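Local coordinates for protein SidF, inhibitor of growth family, member 3 (Legionella pneumophila subsp. pneumophila, PDB 4FYE) that acts as a phosphoinositide phosphatase, probably removing the 3-phosphate from phosphatidylinositol 3,4,5-trisphosphate in membranes, at residues F422-A427 / T617-K622; T14-D19 / F201-P206; N77-L82 / Q153-A158; G271-Y276 / I296-V301. The protein carries 1 engineered substitution. All blocks are in the same frame, centred on the assembly; numbering follows the deposited sequence.

In the fold
The four contacts lie apart, none touching another. Contacts 2 and 4 come closest, with nearest atoms about 9 Å apart: contact 2 packs helix 9-16 on strand 199-206, and strand 260-268 of the same six-stranded sheet leads into the loop of contact 4. Contact 4 reaches the likely active site through Lys647, in the loop between strand 641-645 and helix 652-668, which is probably the phosphatase P-loop; contact 2 also touches that helix, through Tyr204 and Gln654. Contact 1 joins two surface loops and lies across the chain's centre from contact 2, their centres 38 Å apart. Contact 3, in a peripheral group of helices, is centred 29 Å from the middle of the chain.

Contact 1: F422-A427 / T617-K622; sequences FRQVGA and TWHHGK
A type I beta turn from Thr617 to His620, closed by a backbone bond from His620 N to Thr617 O (3.0 Å), presents its inner residues to the irregular loop 422-427 at the protein surface. The polar part is a single hydrogen bond. Arg423 NH1 donates to His619 O at 3.0 Å with an N-H...O angle of 148°, reaching the carbonyl from 27° above its plane while the oxygen stays close to the guanidinium plane. Arginine suits the place because its chain, bent at chi3, spans the gap and still has further N-H groups: NH2 bonds Asn420 O in its own loop, which helps fix the rotation of the group.

The rest is packing. Trp618, buried against Leu612 and Trp417, brings CH2 of its indole within 3.7 Å of Arg423 O. Its ring also lies under His619, whose CB rests over one face. His619 has CG in the crowded position between backbone N and carbonyl carbon, and its flat imidazole offers a face to Gln424, whose CG is anti to the backbone N. The methylene does the touching in a CH-pi contact: Gln424 CG stands 3.6 Å from the centroid of the His619 ring, almost directly above it.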
# COMPACT_ATOMS: atom_id res chain seq x y z
N PHE A 422 0.25 2.13 -21.01
CA PHE A 422 -0.95 1.59 -21.59
C PHE A 422 -2.23 2.09 -20.95
O PHE A 422 -3.26 1.68 -21.36
CB PHE A 422 -0.90 0.05 -21.70
CG PHE A 422 0.36 -0.49 -22.42
CD1 PHE A 422 0.36 -0.70 -23.80
CD2 PHE A 422 1.54 -0.81 -21.71
CE1 PHE A 422 1.51 -1.20 -24.47
CE2 PHE A 422 2.67 -1.32 -22.35
CZ PHE A 422 2.67 -1.49 -23.73
N ARG A 423 -2.15 3.05 -20.04
CA ARG A 423 -3.30 3.42 -19.18
C ARG A 423 -4.56 3.85 -19.95
O ARG A 423 -5.67 3.69 -19.47
CB ARG A 423 -2.88 4.51 -18.12
CG ARG A 423 -2.92 5.97 -18.65
CD ARG A 423 -2.19 7.00 -17.78
NE ARG A 423 -0.90 6.81 -18.31
CZ ARG A 423 -0.21 7.62 -19.10
NH1 ARG A 423 -0.52 8.90 -19.41
NH2 ARG A 423 0.90 7.06 -19.48
N GLN A 424 -4.39 4.41 -21.14
CA GLN A 424 -5.56 4.91 -21.91
C GLN A 424 -5.16 5.12 -23.33
O GLN A 424 -4.82 6.21 -23.76
CB GLN A 424 -6.14 6.21 -21.36
CG GLN A 424 -7.56 6.54 -21.96
CD GLN A 424 -8.66 5.67 -21.32
OE1 GLN A 424 -8.36 4.79 -20.54
NE2 GLN A 424 -9.93 5.91 -21.65
N VAL A 425 -5.18 4.03 -24.04
CA VAL A 425 -4.72 3.91 -25.43
C VAL A 425 -5.79 4.54 -26.38
O VAL A 425 -6.97 4.64 -26.03
CB VAL A 425 -4.65 2.39 -25.54
CG1 VAL A 425 -5.68 1.72 -26.51
CG2 VAL A 425 -3.22 1.89 -25.41
N GLY A 426 -5.38 5.01 -27.56
CA GLY A 426 -6.30 5.68 -28.49
C GLY A 426 -7.42 4.78 -29.03
O GLY A 426 -7.47 3.58 -28.73
N ALA A 427 -8.33 5.36 -29.84
CA ALA A 427 -9.38 4.56 -30.46
C ALA A 427 -8.70 3.47 -31.27
O ALA A 427 -7.72 3.73 -32.03
CB ALA A 427 -10.27 5.42 -31.39
N THR A 617 -9.98 13.63 -17.98
CA THR A 617 -8.59 14.10 -18.07
C THR A 617 -7.57 13.33 -17.19
O THR A 617 -6.34 13.55 -17.28
CB THR A 617 -8.52 15.60 -17.78
OG1 THR A 617 -9.12 15.86 -16.50
CG2 THR A 617 -9.24 16.39 -18.88
N TRP A 618 -8.05 12.38 -16.41
CA TRP A 618 -7.24 11.73 -15.38
C TRP A 618 -6.08 11.03 -16.04
O TRP A 618 -5.02 10.86 -15.46
CB TRP A 618 -8.10 10.76 -14.59
CG TRP A 618 -8.59 9.63 -15.46
CD1 TRP A 618 -9.78 9.58 -16.21
CD2 TRP A 618 -7.88 8.39 -15.79
NE1 TRP A 618 -9.86 8.39 -16.92
CE2 TRP A 618 -8.74 7.65 -16.74
CE3 TRP A 618 -6.68 7.83 -15.40
CZ2 TRP A 618 -8.37 6.42 -17.27
CZ3 TRP A 618 -6.32 6.58 -15.95
CH2 TRP A 618 -7.16 5.88 -16.85
N HIS A 619 -6.22 10.69 -17.31
CA HIS A 619 -5.17 9.91 -17.98
C HIS A 619 -4.18 10.72 -18.78
O HIS A 619 -3.24 10.15 -19.35
CB HIS A 619 -5.81 8.87 -18.88
CG HIS A 619 -6.62 9.47 -20.01
ND1 HIS A 619 -7.97 9.70 -19.92
CD2 HIS A 619 -6.24 9.89 -21.27
CE1 HIS A 619 -8.42 10.24 -21.04
NE2 HIS A 619 -7.36 10.38 -21.87
N HIS A 620 -4.34 12.04 -18.87
CA HIS A 620 -3.28 12.82 -19.53
C HIS A 620 -2.05 12.78 -18.67
O HIS A 620 -2.14 12.63 -17.45
CB HIS A 620 -3.70 14.27 -19.78
CG HIS A 620 -4.98 14.41 -20.58
ND1 HIS A 620 -5.63 15.60 -20.70
CD2 HIS A 620 -5.70 13.48 -21.33
CE1 HIS A 620 -6.71 15.43 -21.50
NE2 HIS A 620 -6.77 14.14 -21.87
N GLY A 621 -0.88 12.92 -19.30
CA GLY A 621 0.42 12.75 -18.65
C GLY A 621 0.50 13.63 -17.44
O GLY A 621 0.86 13.18 -16.36
N LYS A 622 0.06 14.86 -17.62
CA LYS A 622 0.19 15.89 -16.60
C LYS A 622 -0.70 15.65 -15.38
O LYS A 622 -0.55 16.33 -14.36
CB LYS A 622 -0.08 17.28 -17.22
CG LYS A 622 -1.55 17.67 -17.35
CD LYS A 622 -1.70 18.83 -18.35
CE LYS A 622 -3.15 19.29 -18.58
NZ LYS A 622 -3.24 19.99 -19.90

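Contact 2: T14-D19 / F201-P206; sequences THLLSD and FIMYIP
Leu16, the last residue of helix 9-16, and Leu17, the first after it, both carry CG anti to the carbonyl carbon (chi1 -83° and -69°), which extends their methyl groups toward the strand. Phe201 and Met203, alternate residues of strand 201-206, hold CG in the crowded position between backbone N and carbonyl carbon, and Met203 then bends at chi3 (89°), turning its methyl to the leucines.

Leu17 approaches Phe201 from above: its CD1 lies over one face of the ring, 3.6 Å from the Phe201 centroid, a CH-pi contact in which a slim methyl meets a broad flat surface. Met203 serves both leucines with different atoms. Its SD is 3.9 Å from Leu16 CD1, while its CE reaches Leu17 CG at 3.9 Å and Leu16 CB at 4.0 Å; a flexible thioether fits well between two neighbouring branched chains. Ile205 adds a looser touch, its CD1 4.4 Å from Leu16 CD1. Where the helix ends, His15 O takes bonds from both Ser18 N and Ser18 OG, the hydroxyl at 2.7 Å on a lone pair.

Leu17 also touches Ile186 and Val260, so the turn that leaves the helix packs across strands 184-189, 199-206 and 260-268. Tyr204, whose place in the strand alternates with Met203, instead bonds Gln654 of helix 652-668 and meets the ring of His707 of helix 701-712.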
# COMPACT_ATOMS: atom_id res chain seq x y z
N THR A 14 5.79 6.33 18.64
CA THR A 14 6.55 7.17 19.52
C THR A 14 7.78 6.44 20.03
O THR A 14 8.87 6.99 20.03
CB THR A 14 5.72 7.58 20.73
OG1 THR A 14 4.62 8.39 20.27
CG2 THR A 14 6.58 8.34 21.70
N HIS A 15 7.62 5.20 20.49
CA HIS A 15 8.82 4.46 20.89
C HIS A 15 9.81 4.31 19.76
O HIS A 15 10.99 4.38 19.95
CB HIS A 15 8.44 3.12 21.47
CG HIS A 15 7.96 3.21 22.87
ND1 HIS A 15 8.77 2.97 23.94
CD2 HIS A 15 6.73 3.59 23.39
CE1 HIS A 15 8.07 3.15 25.07
NE2 HIS A 15 6.82 3.54 24.73
N LEU A 16 9.29 4.13 18.54
CA LEU A 16 10.11 3.87 17.37
C LEU A 16 11.00 5.04 17.04
O LEU A 16 12.03 4.85 16.45
CB LEU A 16 9.23 3.55 16.16
CG LEU A 16 8.79 2.10 16.12
CD1 LEU A 16 7.67 1.80 15.07
CD2 LEU A 16 10.02 1.25 15.91
N LEU A 17 10.58 6.24 17.38
CA LEU A 17 11.32 7.42 17.03
C LEU A 17 12.26 7.86 18.13
O LEU A 17 12.88 8.89 18.03
CB LEU A 17 10.35 8.56 16.69
CG LEU A 17 9.65 8.19 15.38
CD1 LEU A 17 8.42 9.06 15.15
CD2 LEU A 17 10.63 8.26 14.25
N SER A 18 12.39 7.08 19.19
CA SER A 18 13.20 7.51 20.34
C SER A 18 14.60 6.89 20.25
O SER A 18 15.03 6.44 19.17
CB SER A 18 12.51 7.13 21.66
OG SER A 18 12.43 5.71 21.79
N ASP A 19 15.31 6.85 21.39
CA ASP A 19 16.68 6.40 21.39
C ASP A 19 16.75 4.90 21.35
O ASP A 19 16.43 4.26 22.34
CB ASP A 19 17.45 6.95 22.59
CG ASP A 19 18.58 7.89 22.16
OD1 ASP A 19 18.47 8.49 21.07
OD2 ASP A 19 19.58 8.04 22.90
N PHE A 201 8.43 12.44 9.62
CA PHE A 201 8.87 11.04 9.39
C PHE A 201 7.85 10.30 8.54
O PHE A 201 6.66 10.68 8.49
CB PHE A 201 9.03 10.27 10.67
CG PHE A 201 7.79 10.23 11.49
CD1 PHE A 201 7.55 11.19 12.44
CD2 PHE A 201 6.87 9.19 11.33
CE1 PHE A 201 6.36 11.15 13.21
CE2 PHE A 201 5.70 9.14 12.07
CZ PHE A 201 5.44 10.12 12.99
N ILE A 202 8.33 9.22 7.92
CA ILE A 202 7.49 8.25 7.27
C ILE A 202 8.05 6.87 7.62
O ILE A 202 9.26 6.66 7.54
CB ILE A 202 7.57 8.35 5.74
CG1 ILE A 202 7.27 9.75 5.24
CG2 ILE A 202 6.56 7.36 5.11
CD1 ILE A 202 7.84 9.95 3.85
N MET A 203 7.17 5.92 7.94
CA MET A 203 7.63 4.58 8.21
C MET A 203 6.74 3.52 7.58
O MET A 203 5.64 3.81 7.21
CB MET A 203 7.77 4.36 9.69
CG MET A 203 6.61 4.86 10.51
SD MET A 203 6.88 4.31 12.24
CE MET A 203 7.85 5.61 13.01
N TYR A 204 7.29 2.34 7.36
CA TYR A 204 6.63 1.19 6.84
C TYR A 204 6.86 0.20 7.94
O TYR A 204 8.04 -0.08 8.33
CB TYR A 204 7.25 0.70 5.49
CG TYR A 204 6.85 1.48 4.21
CD1 TYR A 204 6.24 2.71 4.26
CD2 TYR A 204 7.13 0.98 2.96
CE1 TYR A 204 5.87 3.40 3.11
CE2 TYR A 204 6.81 1.68 1.79
CZ TYR A 204 6.18 2.87 1.85
OH TYR A 204 5.87 3.55 0.68
N ILE A 205 5.74 -0.24 8.54
CA ILE A 205 5.76 -1.23 9.55
C ILE A 205 5.14 -2.45 8.92
O ILE A 205 4.05 -2.40 8.42
CB ILE A 205 4.96 -0.82 10.77
CG1 ILE A 205 5.47 0.49 11.36
CG2 ILE A 205 5.03 -1.90 11.85
CD1 ILE A 205 4.39 1.12 12.26
N PRO A 206 5.87 -3.55 8.89
CA PRO A 206 5.35 -4.74 8.24
C PRO A 206 4.14 -5.24 9.01
O PRO A 206 4.16 -5.35 10.23
CB PRO A 206 6.44 -5.77 8.45
CG PRO A 206 7.62 -5.04 9.01
CD PRO A 206 7.12 -3.80 9.65

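Contact 3: N77-L82 / Q153-A158; sequences NYIDNL and QQFTQA
Phe155 is the centre of this contact, its ring met from three directions by one helix face. Ile79 lies over a face: its CD1 is 3.6 Å from Phe155 CD2 and makes a CH-pi contact, 28° off the ring normal. The second branch of the same isoleucine, CG2, comes to 3.7 Å from Phe155 CZ, so both arms of this beta-branched residue press on the ring. Leu82 arrives tip to tip, its CD1 3.6 Å from Phe155 CE2. The same methyl is 3.9 Å from Thr156 CB, the two side chains crossing at about a right angle. Tyr78 approaches more loosely at the rim, with CE2 4.4 Å from Phe155 CD2, and turns the edge of its own ring to the Thr156 methyl.

Phe155, Tyr78 and Leu82 all have CG anti to the backbone N, a torsion that sends each long side chain out from its helix into the interface. The backbones behind them belong to helices 71-92 and 136-163, packed side by side in parallel: the segment axes run 8° apart and approach to 11.2 Å, a wide spacing that leaves room for a phenylalanine.

Beyond this shell, Ala109 of helix 98-119 touches both Ile79 and Phe155, the small residue allowing close approach, and the ring of Phe112 meets that of Phe155. Along helix 136-163, Leu152 lies against Tyr78 and Ile79, and Val159 against Leu82. On helix 71-92, Asp80 forms a salt bridge with Lys113, also of helix 98-119, and Asn81 bonds Ala31 N and Gly713 O.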
# COMPACT_ATOMS: atom_id res chain seq x y z
N ASN A 77 25.19 -5.07 -1.63
CA ASN A 77 23.90 -5.61 -1.20
C ASN A 77 23.49 -6.85 -1.98
O ASN A 77 23.14 -7.89 -1.44
CB ASN A 77 22.80 -4.55 -1.36
CG ASN A 77 22.97 -3.43 -0.38
OD1 ASN A 77 23.70 -3.58 0.60
ND2 ASN A 77 22.33 -2.30 -0.65
N TYR A 78 23.54 -6.73 -3.28
CA TYR A 78 23.34 -7.85 -4.15
C TYR A 78 24.23 -8.97 -3.84
O TYR A 78 23.72 -10.04 -3.73
CB TYR A 78 23.54 -7.48 -5.61
CG TYR A 78 23.13 -8.62 -6.49
CD1 TYR A 78 21.82 -8.77 -6.88
CD2 TYR A 78 24.05 -9.57 -6.91
CE1 TYR A 78 21.45 -9.81 -7.70
CE2 TYR A 78 23.68 -10.58 -7.73
CZ TYR A 78 22.37 -10.69 -8.10
OH TYR A 78 21.98 -11.70 -8.92
N ILE A 79 25.55 -8.77 -3.71
CA ILE A 79 26.42 -9.90 -3.42
C ILE A 79 25.98 -10.62 -2.11
O ILE A 79 25.74 -11.82 -2.10
CB ILE A 79 27.90 -9.51 -3.28
CG1 ILE A 79 28.48 -8.70 -4.46
CG2 ILE A 79 28.75 -10.70 -2.96
CD1 ILE A 79 28.60 -9.37 -5.77
N ASP A 80 25.84 -9.87 -1.03
CA ASP A 80 25.69 -10.42 0.30
C ASP A 80 24.36 -11.09 0.43
O ASP A 80 24.26 -12.14 1.07
CB ASP A 80 25.75 -9.30 1.38
CG ASP A 80 27.16 -8.70 1.54
OD1 ASP A 80 28.17 -9.31 1.08
OD2 ASP A 80 27.27 -7.59 2.12
N ASN A 81 23.33 -10.47 -0.15
CA ASN A 81 21.97 -10.96 0.00
C ASN A 81 21.78 -12.26 -0.82
O ASN A 81 21.17 -13.17 -0.35
CB ASN A 81 20.91 -9.90 -0.30
CG ASN A 81 20.85 -8.76 0.77
OD1 ASN A 81 21.13 -8.97 1.93
ND2 ASN A 81 20.48 -7.57 0.36
N LEU A 82 22.40 -12.36 -1.98
CA LEU A 82 22.37 -13.59 -2.74
C LEU A 82 23.23 -14.65 -2.00
O LEU A 82 22.85 -15.85 -1.90
CB LEU A 82 22.90 -13.33 -4.16
CG LEU A 82 22.72 -14.32 -5.32
CD1 LEU A 82 23.93 -14.36 -6.28
CD2 LEU A 82 22.44 -15.71 -4.82
N GLN A 153 26.26 -10.54 -13.21
CA GLN A 153 25.83 -11.72 -13.95
C GLN A 153 26.87 -12.79 -13.84
O GLN A 153 26.53 -13.95 -13.56
CB GLN A 153 25.52 -11.42 -15.42
CG GLN A 153 24.16 -10.75 -15.49
CD GLN A 153 24.00 -9.77 -16.65
OE1 GLN A 153 24.94 -9.54 -17.44
NE2 GLN A 153 22.80 -9.22 -16.78
N GLN A 154 28.14 -12.45 -14.03
CA GLN A 154 29.18 -13.48 -13.85
C GLN A 154 29.17 -14.03 -12.40
O GLN A 154 29.27 -15.26 -12.16
CB GLN A 154 30.51 -12.94 -14.26
CG GLN A 154 30.62 -12.65 -15.76
CD GLN A 154 31.84 -11.80 -16.01
OE1 GLN A 154 32.33 -11.18 -15.08
NE2 GLN A 154 32.36 -11.77 -17.25
N PHE A 155 28.95 -13.15 -11.42
CA PHE A 155 29.00 -13.64 -10.04
C PHE A 155 27.87 -14.63 -9.77
O PHE A 155 28.09 -15.69 -9.22
CB PHE A 155 28.98 -12.50 -9.01
CG PHE A 155 28.66 -12.95 -7.59
CD1 PHE A 155 29.54 -13.78 -6.87
CD2 PHE A 155 27.48 -12.58 -6.98
CE1 PHE A 155 29.24 -14.18 -5.56
CE2 PHE A 155 27.16 -12.96 -5.69
CZ PHE A 155 28.03 -13.76 -4.97
N THR A 156 26.65 -14.25 -10.14
CA THR A 156 25.51 -15.12 -9.95
C THR A 156 25.62 -16.46 -10.73
O THR A 156 25.29 -17.50 -10.22
CB THR A 156 24.12 -14.40 -10.13
OG1 THR A 156 23.52 -14.71 -11.38
CG2 THR A 156 24.20 -12.93 -10.02
N GLN A 157 26.11 -16.44 -11.96
CA GLN A 157 26.30 -17.69 -12.70
C GLN A 157 27.21 -18.66 -11.92
O GLN A 157 27.06 -19.92 -11.99
CB GLN A 157 26.83 -17.37 -14.09
CG GLN A 157 27.21 -18.58 -14.93
CD GLN A 157 28.34 -18.29 -15.93
OE1 GLN A 157 29.01 -17.22 -15.87
NE2 GLN A 157 28.56 -19.22 -16.85
N ALA A 158 28.13 -18.07 -11.15
CA ALA A 158 29.19 -18.82 -10.49
C ALA A 158 28.73 -19.30 -9.15
O ALA A 158 29.23 -20.28 -8.64
CB ALA A 158 30.43 -17.96 -10.29

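Contact 4: G271-Y276 / I296-V301; sequences GARMPY and INQEEV
Arg273 NH1 is gripped by at least two hydrogen bonds, one of them to Gln298 OE1, and its guanidinium has two further holds: a salt bridge from NH2 to Glu356 OE1 and a cation-pi contact with Tyr358. The bond to Gln298 OE1 is 2.8 Å long with an N-H...O angle of 145°, on an in-plane lone pair of the amide oxygen. Guanidinium and amide planes are only 10° apart, so the two flat groups meet edge to edge. Gln298 gets there with CG anti to the backbone N and a bend at chi2, while Arg273 bends at chi2 and chi3. Glu356 joins the pair, also accepting from Gln298 NE2, and its carboxylate would balance the buried charge. Val301 contributes apolar cover, CG1 lying 3.9 Å from Arg273 NH1.

Asn297 ND2 donates to Arg273 O from 40° above the carbonyl plane, modelled at a very short 2.4 Å whose exact value should carry little weight, while its OD1 accepts from Gly242 N; asparagine thus satisfies two buried backbone groups with one amide.

Beyond Arg273 the loop enters an inverse gamma turn centred on Pro275; before it, Ala272 pairs by backbone with Lys647, in the loop between strand 641-645 and helix 652-668. That loop has the CX5R spacing of a phosphatase P-loop, with a serine, probably the engineered residue, in the cysteine's place, so this polar network probably borders the phosphate-binding site.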
# COMPACT_ATOMS: atom_id res chain seq x y z
N GLY A 271 0.19 -6.53 -2.22
CA GLY A 271 0.52 -6.62 -3.62
C GLY A 271 -0.54 -7.56 -4.10
O GLY A 271 -1.57 -7.68 -3.45
N ALA A 272 -0.37 -8.19 -5.25
CA ALA A 272 -1.45 -9.02 -5.74
C ALA A 272 -1.80 -10.02 -4.65
O ALA A 272 -0.94 -10.61 -4.01
CB ALA A 272 -1.04 -9.73 -7.01
N ARG A 273 -3.10 -10.19 -4.45
CA ARG A 273 -3.64 -11.03 -3.40
C ARG A 273 -3.65 -12.42 -3.92
O ARG A 273 -4.08 -13.35 -3.26
CB ARG A 273 -5.08 -10.64 -3.11
CG ARG A 273 -5.24 -9.52 -2.10
CD ARG A 273 -6.47 -8.71 -2.42
NE ARG A 273 -6.15 -7.30 -2.47
CZ ARG A 273 -6.76 -6.38 -1.74
NH1 ARG A 273 -7.73 -6.73 -0.92
NH2 ARG A 273 -6.40 -5.12 -1.84
N MET A 274 -3.21 -12.55 -5.16
CA MET A 274 -3.32 -13.78 -5.82
C MET A 274 -1.98 -14.15 -6.27
O MET A 274 -1.20 -13.30 -6.64
CB MET A 274 -4.22 -13.61 -6.99
CG MET A 274 -3.82 -12.48 -7.86
SD MET A 274 -4.47 -12.99 -9.45
CE MET A 274 -6.08 -12.25 -9.21
N PRO A 275 -1.70 -15.45 -6.24
CA PRO A 275 -0.40 -15.89 -6.71
C PRO A 275 -0.37 -15.86 -8.25
O PRO A 275 -0.69 -16.84 -8.93
CB PRO A 275 -0.27 -17.30 -6.12
CG PRO A 275 -1.63 -17.68 -5.60
CD PRO A 275 -2.59 -16.58 -5.91
N TYR A 276 -0.00 -14.70 -8.75
CA TYR A 276 0.27 -14.43 -10.15
C TYR A 276 0.99 -15.51 -10.98
O TYR A 276 0.50 -15.91 -12.04
CB TYR A 276 1.08 -13.12 -10.24
CG TYR A 276 2.25 -12.92 -9.23
CD1 TYR A 276 2.65 -13.93 -8.31
CD2 TYR A 276 2.97 -11.73 -9.23
CE1 TYR A 276 3.70 -13.72 -7.42
CE2 TYR A 276 4.02 -11.51 -8.35
CZ TYR A 276 4.38 -12.50 -7.46
OH TYR A 276 5.43 -12.23 -6.61
N ILE A 296 -9.38 -16.51 0.03
CA ILE A 296 -8.63 -16.82 1.21
C ILE A 296 -7.76 -15.61 1.70
O ILE A 296 -7.92 -15.13 2.85
CB ILE A 296 -7.86 -18.12 0.96
CG1 ILE A 296 -8.85 -19.31 1.07
CG2 ILE A 296 -6.70 -18.26 1.93
CD1 ILE A 296 -8.33 -20.63 0.53
N ASN A 297 -6.89 -15.10 0.83
CA ASN A 297 -6.16 -13.88 1.12
C ASN A 297 -7.04 -12.67 1.36
O ASN A 297 -6.70 -11.86 2.23
CB ASN A 297 -5.25 -13.59 -0.02
CG ASN A 297 -4.15 -14.59 -0.13
OD1 ASN A 297 -3.93 -15.43 0.78
ND2 ASN A 297 -3.42 -14.51 -1.23
N GLN A 298 -8.17 -12.55 0.66
CA GLN A 298 -9.12 -11.51 1.03
C GLN A 298 -9.55 -11.61 2.53
O GLN A 298 -9.67 -10.59 3.19
CB GLN A 298 -10.37 -11.51 0.16
CG GLN A 298 -11.18 -10.23 0.39
CD GLN A 298 -10.37 -8.97 0.16
OE1 GLN A 298 -9.52 -8.93 -0.72
NE2 GLN A 298 -10.67 -7.90 0.92
N GLU A 299 -9.77 -12.81 3.07
CA GLU A 299 -10.08 -12.84 4.48
C GLU A 299 -8.93 -12.39 5.38
O GLU A 299 -9.17 -11.64 6.34
CB GLU A 299 -10.91 -14.06 4.98
CG GLU A 299 -10.23 -15.43 5.02
CD GLU A 299 -11.01 -16.49 5.83
OE1 GLU A 299 -10.37 -17.41 6.38
OE2 GLU A 299 -12.26 -16.47 5.93
N GLU A 300 -7.69 -12.67 5.00
CA GLU A 300 -6.55 -12.18 5.76
C GLU A 300 -6.53 -10.67 5.77
O GLU A 300 -6.32 -10.05 6.80
CB GLU A 300 -5.24 -12.73 5.22
CG GLU A 300 -3.98 -12.40 6.05
CD GLU A 300 -2.65 -12.53 5.27
OE1 GLU A 300 -1.63 -11.90 5.68
OE2 GLU A 300 -2.58 -13.22 4.22
N VAL A 301 -6.80 -10.08 4.62
CA VAL A 301 -6.94 -8.64 4.55
C VAL A 301 -8.01 -8.11 5.53
O VAL A 301 -7.84 -7.02 6.06
CB VAL A 301 -7.26 -8.18 3.09
CG1 VAL A 301 -7.76 -6.71 2.99
CG2 VAL A 301 -6.06 -8.43 2.23